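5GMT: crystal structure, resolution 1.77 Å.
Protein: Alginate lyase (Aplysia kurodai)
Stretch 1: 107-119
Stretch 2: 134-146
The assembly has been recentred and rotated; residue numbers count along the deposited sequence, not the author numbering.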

ATOM      1  N   GLY A 107       8.209   2.023  15.718  1.00  9.53           N
ATOM      2  CA  GLY A 107       8.126   3.440  16.051  1.00  9.72           C
ATOM      3  C   GLY A 107       6.672   3.864  16.222  1.00 12.12           C
ATOM      4  O   GLY A 107       5.912   3.227  16.955  1.00 12.81           O
ATOM      5  N   ILE A 108       6.269   4.919  15.517  1.00 10.40           N
ATOM      6  CA  ILE A 108       4.872   5.324  15.538  1.00  8.55           C
ATOM      7  C   ILE A 108       4.280   5.321  14.135  1.00 11.34           C
ATOM      8  O   ILE A 108       3.371   6.094  13.837  1.00 11.68           O
ATOM      9  CB  ILE A 108       4.690   6.715  16.181  1.00  9.17           C
ATOM     10  CG1 ILE A 108       5.536   7.765  15.464  1.00 13.03           C
ATOM     11  CG2 ILE A 108       5.072   6.660  17.658  1.00 14.17           C
ATOM     12  CD1 ILE A 108       5.252   9.192  15.917  1.00 17.75           C
ATOM     13  N   GLY A 109       4.804   4.447  13.277  1.00  8.18           N
ATOM     14  CA  GLY A 109       4.162   4.192  12.006  1.00  9.79           C
ATOM     15  C   GLY A 109       4.924   4.460  10.730  1.00  7.56           C
ATOM     16  O   GLY A 109       5.899   5.209  10.688  1.00  8.01           O
ATOM     17  N   GLY A 110       4.440   3.848   9.661  1.00  7.39           N
ATOM     18  CA  GLY A 110       5.019   4.044   8.349  1.00  6.79           C
ATOM     19  C   GLY A 110       4.189   3.363   7.275  1.00  8.73           C
ATOM     20  O   GLY A 110       3.164   2.750   7.565  1.00  7.70           O
ATOM     21  N   LYS A 111       4.663   3.452   6.035  1.00  6.25           N
ATOM     22  CA  LYS A 111       3.865   3.065   4.870  1.00  6.45           C
ATOM     23  C   LYS A 111       4.151   1.658   4.381  1.00  6.43           C
ATOM     24  O   LYS A 111       5.266   1.166   4.531  1.00  5.70           O
ATOM     25  CB  LYS A 111       4.112   4.051   3.726  1.00  5.04           C
ATOM     26  CG  LYS A 111       3.115   5.221   3.658  1.00  5.66           C
ATOM     27  CD  LYS A 111       3.133   6.041   4.925  1.00  9.82           C
ATOM     28  CE  LYS A 111       2.293   7.309   4.802  1.00 10.87           C
ATOM     29  NZ  LYS A 111       2.250   8.039   6.113  1.00  8.63           N
ATOM     30  N   LEU A 112       3.130   1.030   3.795  1.00  7.18           N
ATOM     31  CA  LEU A 112       3.260  -0.248   3.085  1.00  7.13           C
ATOM     32  C   LEU A 112       2.493  -0.173   1.769  1.00  7.06           C
ATOM     33  O   LEU A 112       1.545   0.619   1.643  1.00  6.05           O
ATOM     34  CB  LEU A 112       2.725  -1.401   3.945  1.00  6.84           C
ATOM     35  CG  LEU A 112       3.515  -1.762   5.199  1.00  6.65           C
ATOM     36  CD1 LEU A 112       2.660  -2.704   6.056  1.00  6.59           C
ATOM     37  CD2 LEU A 112       4.864  -2.425   4.851  1.00  7.00           C
ATOM     38  N   PRO A 113       2.879  -0.997   0.781  1.00  6.59           N
ATOM     39  CA  PRO A 113       2.222  -0.975  -0.535  1.00  4.44           C
ATOM     40  C   PRO A 113       0.723  -1.261  -0.501  1.00  5.59           C
ATOM     41  O   PRO A 113       0.278  -2.099   0.283  1.00  6.52           O
ATOM     42  CB  PRO A 113       2.946  -2.095  -1.302  1.00  4.75           C
ATOM     43  CG  PRO A 113       4.295  -2.145  -0.684  1.00  6.87           C
ATOM     44  CD  PRO A 113       4.050  -1.893   0.789  1.00  6.21           C
ATOM     45  N   GLY A 114      -0.026  -0.583  -1.373  1.00  6.06           N
ATOM     46  CA  GLY A 114      -1.448  -0.810  -1.543  1.00  3.99           C
ATOM     47  C   GLY A 114      -1.842  -0.473  -2.972  1.00  6.58           C
ATOM     48  O   GLY A 114      -0.982  -0.168  -3.787  1.00  6.64           O
ATOM     49  N   LEU A 115      -3.133  -0.538  -3.285  1.00  6.72           N
ATOM     50  CA  LEU A 115      -3.593  -0.205  -4.636  1.00  5.39           C
ATOM     51  C   LEU A 115      -3.845   1.305  -4.780  1.00  5.01           C
ATOM     52  O   LEU A 115      -3.943   2.022  -3.784  1.00  5.14           O
ATOM     53  CB  LEU A 115      -4.865  -0.990  -4.971  1.00  5.10           C
ATOM     54  CG  LEU A 115      -4.666  -2.510  -5.074  1.00  5.90           C
ATOM     55  CD1 LEU A 115      -6.003  -3.245  -5.190  1.00  5.44           C
ATOM     56  CD2 LEU A 115      -3.766  -2.830  -6.267  1.00  5.83           C
ATOM     57  N   PHE A 116      -3.970   1.764  -6.027  1.00  6.15           N
ATOM     58  CA  PHE A 116      -4.321   3.154  -6.334  1.00  6.58           C
ATOM     59  C   PHE A 116      -5.085   3.207  -7.655  1.00  4.44           C
ATOM     60  O   PHE A 116      -5.107   2.231  -8.403  1.00  4.83           O
ATOM     61  CB  PHE A 116      -3.060   4.033  -6.421  1.00  4.34           C
ATOM     62  CG  PHE A 116      -2.347   3.926  -7.734  1.00  6.51           C
ATOM     63  CD1 PHE A 116      -1.603   2.801  -8.036  1.00  4.47           C
ATOM     64  CD2 PHE A 116      -2.416   4.959  -8.672  1.00  5.62           C
ATOM     65  CE1 PHE A 116      -0.948   2.684  -9.265  1.00  8.04           C
ATOM     66  CE2 PHE A 116      -1.761   4.855  -9.890  1.00  5.57           C
ATOM     67  CZ  PHE A 116      -1.019   3.720 -10.186  1.00  5.89           C
ATOM     68  N   GLY A 117      -5.724   4.338  -7.933  1.00  6.75           N
ATOM     69  CA  GLY A 117      -6.391   4.523  -9.205  1.00  6.94           C
ATOM     70  C   GLY A 117      -6.787   5.971  -9.425  1.00  6.45           C
ATOM     71  O   GLY A 117      -6.347   6.870  -8.704  1.00  6.39           O
ATOM     72  N   GLY A 118      -7.616   6.194 -10.433  1.00  6.50           N
ATOM     73  CA  GLY A 118      -8.052   7.533 -10.770  1.00  6.92           C
ATOM     74  C   GLY A 118      -7.990   7.713 -12.269  1.00  8.60           C
ATOM     75  O   GLY A 118      -8.357   6.811 -13.023  1.00  6.68           O
ATOM     76  N   GLU A 119      -7.520   8.881 -12.690  1.00  8.36           N
ATOM     77  CA  GLU A 119      -7.342   9.190 -14.104  1.00 11.68           C
ATOM     78  C   GLU A 119      -6.342   8.248 -14.797  1.00 12.11           C
ATOM     79  O   GLU A 119      -5.560   7.552 -14.148  1.00 10.09           O
ATOM     80  CB  GLU A 119      -6.891  10.645 -14.260  1.00 11.59           C
ATOM     81  CG  GLU A 119      -7.913  11.678 -13.761  1.00 11.24           C
ATOM     82  CD  GLU A 119      -7.390  13.104 -13.825  1.00 17.42           C
ATOM     83  OE1 GLU A 119      -8.162  14.040 -13.510  1.00 12.97           O
ATOM     84  OE2 GLU A 119      -6.203  13.289 -14.180  1.00 11.77           O
ATOM     85  N   SER A 134      -8.968  15.811  -7.227  1.00  9.82           N
ATOM     86  CA  SER A 134     -10.053  14.977  -7.692  1.00 11.65           C
ATOM     87  C   SER A 134      -9.640  14.158  -8.898  1.00 15.51           C
ATOM     88  O   SER A 134     -10.440  13.951  -9.806  1.00 18.59           O
ATOM     89  CB  SER A 134     -11.263  15.850  -8.045  1.00 15.40           C
ATOM     90  OG  SER A 134     -12.426  15.059  -8.192  1.00 17.50           O
ATOM     91  N   SER A 135      -8.385  13.716  -8.923  1.00 11.88           N
ATOM     92  CA  SER A 135      -7.866  12.944 -10.046  1.00 10.02           C
ATOM     93  C   SER A 135      -7.456  11.528  -9.649  1.00 10.35           C
ATOM     94  O   SER A 135      -7.050  10.730 -10.500  1.00  9.57           O
ATOM     95  CB  SER A 135      -6.661  13.669 -10.668  1.00 15.05           C
ATOM     96  OG  SER A 135      -5.633  13.817  -9.709  1.00 12.01           O
ATOM     97  N   CYS A 136      -7.564  11.207  -8.364  1.00  8.90           N
ATOM     98  CA  CYS A 136      -6.985   9.958  -7.888  1.00  8.94           C
ATOM     99  C   CYS A 136      -7.588   9.480  -6.581  1.00 10.53           C
ATOM    100  O   CYS A 136      -8.312  10.211  -5.904  1.00  7.79           O
ATOM    101  CB  CYS A 136      -5.462  10.121  -7.727  1.00  8.71           C
ATOM    102  SG  CYS A 136      -4.945  11.561  -6.731  1.00  8.89           S
ATOM    103  N   PHE A 137      -7.283   8.236  -6.239  1.00  5.66           N
ATOM    104  CA  PHE A 137      -7.447   7.745  -4.873  1.00  5.57           C
ATOM    105  C   PHE A 137      -6.270   6.814  -4.578  1.00  6.79           C
ATOM    106  O   PHE A 137      -5.740   6.188  -5.489  1.00  6.84           O
ATOM    107  CB  PHE A 137      -8.790   7.030  -4.699  1.00  5.93           C
ATOM    108  CG  PHE A 137      -8.952   5.818  -5.584  1.00  6.06           C
ATOM    109  CD1 PHE A 137      -9.379   5.953  -6.903  1.00  6.53           C
ATOM    110  CD2 PHE A 137      -8.681   4.549  -5.098  1.00  8.05           C
ATOM    111  CE1 PHE A 137      -9.528   4.837  -7.717  1.00  5.59           C
ATOM    112  CE2 PHE A 137      -8.826   3.426  -5.907  1.00  7.36           C
ATOM    113  CZ  PHE A 137      -9.250   3.574  -7.224  1.00  6.56           C
ATOM    114  N   SER A 138      -5.835   6.733  -3.330  1.00  5.92           N
ATOM    115  CA  SER A 138      -4.760   5.793  -3.028  1.00  4.77           C
ATOM    116  C   SER A 138      -5.093   5.023  -1.770  1.00  7.49           C
ATOM    117  O   SER A 138      -5.679   5.572  -0.833  1.00  6.42           O
ATOM    118  CB  SER A 138      -3.411   6.511  -2.897  1.00  7.50           C
ATOM    119  OG  SER A 138      -3.363   7.361  -1.767  1.00  7.68           O
ATOM    120  N   LEU A 139      -4.715   3.746  -1.763  1.00  5.99           N
ATOM    121  CA  LEU A 139      -5.124   2.841  -0.707  1.00  5.86           C
ATOM    122  C   LEU A 139      -3.942   2.038  -0.185  1.00  9.09           C
ATOM    123  O   LEU A 139      -4.000   0.811  -0.098  1.00  8.14           O
ATOM    124  CB  LEU A 139      -6.227   1.902  -1.210  1.00  6.19           C
ATOM    125  CG  LEU A 139      -7.491   2.611  -1.730  1.00  7.74           C
ATOM    126  CD1 LEU A 139      -8.402   1.658  -2.527  1.00  6.20           C
ATOM    127  CD2 LEU A 139      -8.265   3.298  -0.590  1.00  6.07           C
ATOM    128  N   ARG A 140      -2.864   2.737   0.144  1.00  6.11           N
ATOM    129  CA  ARG A 140      -1.751   2.122   0.872  1.00  3.34           C
ATOM    130  C   ARG A 140      -2.187   1.568   2.232  1.00  5.53           C
ATOM    131  O   ARG A 140      -3.253   1.900   2.749  1.00  5.82           O
ATOM    132  CB  ARG A 140      -0.631   3.137   1.078  1.00  6.00           C
ATOM    133  CG  ARG A 140       0.020   3.593  -0.210  1.00  5.45           C
ATOM    134  CD  ARG A 140       0.996   4.705   0.078  1.00  9.30           C
ATOM    135  NE  ARG A 140       0.318   5.958   0.423  1.00  5.95           N
ATOM    136  CZ  ARG A 140       0.934   7.103   0.683  1.00  7.98           C
ATOM    137  NH1 ARG A 140       2.264   7.187   0.632  1.00  7.94           N
ATOM    138  NH2 ARG A 140       0.209   8.174   0.995  1.00  7.75           N
ATOM    139  N   LEU A 141      -1.357   0.691   2.787  1.00  4.85           N
ATOM    140  CA  LEU A 141      -1.510   0.273   4.176  1.00  7.28           C
ATOM    141  C   LEU A 141      -0.531   1.087   5.005  1.00  6.77           C
ATOM    142  O   LEU A 141       0.394   1.702   4.464  1.00  5.15           O
ATOM    143  CB  LEU A 141      -1.260  -1.232   4.336  1.00  7.23           C
ATOM    144  CG  LEU A 141      -2.408  -2.218   4.075  1.00  7.42           C
ATOM    145  CD1 LEU A 141      -2.931  -2.076   2.661  1.00 11.48           C
ATOM    146  CD2 LEU A 141      -1.933  -3.658   4.317  1.00  7.26           C
ATOM    147  N   MET A 142      -0.745   1.129   6.313  1.00  8.41           N
ATOM    148  CA  MET A 142       0.257   1.696   7.203  1.00  5.64           C
ATOM    149  C   MET A 142       0.438   0.776   8.385  1.00  8.41           C
ATOM    150  O   MET A 142      -0.482   0.040   8.734  1.00  7.74           O
ATOM    151  CB  MET A 142      -0.136   3.096   7.691  1.00  8.72           C
ATOM    152  CG  MET A 142       0.318   4.231   6.781  1.00  7.31           C
ATOM    153  SD  MET A 142       0.228   5.855   7.580  1.00  7.19           S
ATOM    154  CE  MET A 142       1.445   5.683   8.880  1.00  8.10           C
ATOM    155  N   TRP A 143       1.627   0.787   8.979  1.00  7.69           N
ATOM    156  CA  TRP A 143       1.752   0.273  10.337  1.00  8.24           C
ATOM    157  C   TRP A 143       1.722   1.470  11.264  1.00 10.86           C
ATOM    158  O   TRP A 143       1.849   2.624  10.833  1.00  7.60           O
ATOM    159  CB  TRP A 143       3.026  -0.568  10.543  1.00  6.56           C
ATOM    160  CG  TRP A 143       4.325   0.200  10.584  1.00  7.61           C
ATOM    161  CD1 TRP A 143       4.883   0.836  11.666  1.00  7.33           C
ATOM    162  CD2 TRP A 143       5.241   0.381   9.500  1.00  9.47           C
ATOM    163  NE1 TRP A 143       6.077   1.418  11.309  1.00  8.05           N
ATOM    164  CE2 TRP A 143       6.325   1.145   9.987  1.00  8.55           C
ATOM    165  CE3 TRP A 143       5.248  -0.026   8.159  1.00  8.49           C
ATOM    166  CZ2 TRP A 143       7.401   1.516   9.179  1.00 10.55           C
ATOM    167  CZ3 TRP A 143       6.325   0.336   7.361  1.00 10.24           C
ATOM    168  CH2 TRP A 143       7.384   1.104   7.874  1.00  9.45           C
ATOM    169  N   ARG A 144       1.500   1.186  12.535  1.00 11.32           N
ATOM    170  CA  ARG A 144       1.435   2.221  13.539  1.00  8.56           C
ATOM    171  C   ARG A 144       2.212   1.753  14.746  1.00 10.57           C
ATOM    172  O   ARG A 144       2.934   0.749  14.684  1.00 10.59           O
ATOM    173  CB  ARG A 144      -0.019   2.530  13.913  1.00 10.39           C
ATOM    174  CG  ARG A 144      -0.833   3.193  12.807  1.00 10.39           C
ATOM    175  CD  ARG A 144      -0.502   4.677  12.676  1.00  8.00           C
ATOM    176  NE  ARG A 144      -1.225   5.305  11.569  1.00  9.88           N
ATOM    177  CZ  ARG A 144      -1.084   6.580  11.207  1.00  8.76           C
ATOM    178  NH1 ARG A 144      -1.768   7.068  10.177  1.00  5.73           N
ATOM    179  NH2 ARG A 144      -0.258   7.371  11.881  1.00  9.93           N
ATOM    180  N   LYS A 145       2.078   2.503  15.831  1.00 11.56           N
ATOM    181  CA  LYS A 145       2.597   2.099  17.126  1.00 10.19           C
ATOM    182  C   LYS A 145       2.351   0.614  17.391  1.00 13.28           C
ATOM    183  O   LYS A 145       1.248   0.116  17.159  1.00 10.86           O
ATOM    184  CB  LYS A 145       1.931   2.956  18.205  1.00 15.72           C
ATOM    185  CG  LYS A 145       2.283   2.600  19.613  1.00 24.49           C
ATOM    186  CD  LYS A 145       1.330   3.279  20.597  1.00 37.47           C
ATOM    187  CE  LYS A 145       1.107   4.748  20.231  1.00 40.99           C
ATOM    188  NZ  LYS A 145       0.144   5.417  21.152  1.00 37.92           N
ATOM    189  N   ASP A 146       3.382  -0.087  17.862  1.00 14.65           N
ATOM    190  CA  ASP A 146       3.288  -1.506  18.232  1.00 13.74           C
ATOM    191  C   ASP A 146       2.934  -2.430  17.063  1.00 14.55           C
ATOM    192  O   ASP A 146       2.519  -3.574  17.264  1.00 13.56           O
ATOM    193  CB  ASP A 146       2.271  -1.694  19.366  1.00 14.99           C
ATOM    194  CG  ASP A 146       2.599  -0.845  20.593  1.00 23.72           C
ATOM    195  OD1 ASP A 146       3.802  -0.699  20.909  1.00 23.12           O
ATOM    196  OD2 ASP A 146       1.660  -0.317  21.232  1.00 23.86           O
TER
HETATM  197  O   HOH W   1       6.063   0.829  18.214  1.00 15.07           O
HETATM  198  O   HOH W   2       1.043   7.265  14.469  1.00 12.38           O
HETATM  199  O   HOH W   3     -10.381  13.757 -12.505  1.00 16.22           O

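The two stretches pair as antiparallel strands, their axes inclined at 165°, and together bury 1133 Å² of surface. At the start of stretch 2, a water bridges Ser134 O and Glu119 OE1 (2.7 and 2.5 Å). Ser135 O then accepts a hydrogen bond from Glu119 N (2.9 Å). Opposite Cys136, Gly118 lies close, Gly118 CA to Cys136 CA 3.9 Å, and a CB on Gly118 would clash with Ser135 O and Cys136 CA.

Phe137 and Gly117 exchange two backbone hydrogen bonds, Phe137 N to Gly117 O (3.0 Å) and Gly117 N to Phe137 O (3.1 Å). With chi1 at 61° (p), the phenyl ring folds over its partner, and Gly117 CA sits 3.9 Å from the Phe137 ring centroid; a CB on Gly117 would clash with Phe137 CZ. Ser138 pairs with Phe116 across a non-hydrogen-bonded position, Ser138 CB to Phe116 CB 4.3 Å.

Regular pairing loosens next. Leu139 N donates to Leu115 O (2.8 Å), but Leu139 O instead meets Gly114 CA (3.4 Å) in a CA-H...O contact. Gly114 has no CB to strike Leu139 O or Arg140 CA. The Arg140 guanidinium lies with one face against Lys111, whose CG is 3.7 Å from Arg140 NH1.

Leu141 restores the ladder: Leu112 N donates to Leu141 O (2.9 Å) and Leu141 N to Leu112 O (3.1 Å), with their CB atoms in apolar contact at 4.0 Å. On the face shared by Met142 and Lys111, Met142 SD approaches Lys111 NZ to 3.3 Å.

Trp143 N donates to Gly110 O (2.9 Å) and Gly110 N to Trp143 O (3.1 Å). Its indole covers Gly110, whose CA stands 3.6 Å above the six-membered ring centroid of Trp143; at the ring edge, Leu112 CG packs against Trp143 CE3 (3.8 Å). Beyond, waters link Arg144 NH2 to Ile108 O and Asp146 N to Gly107 O.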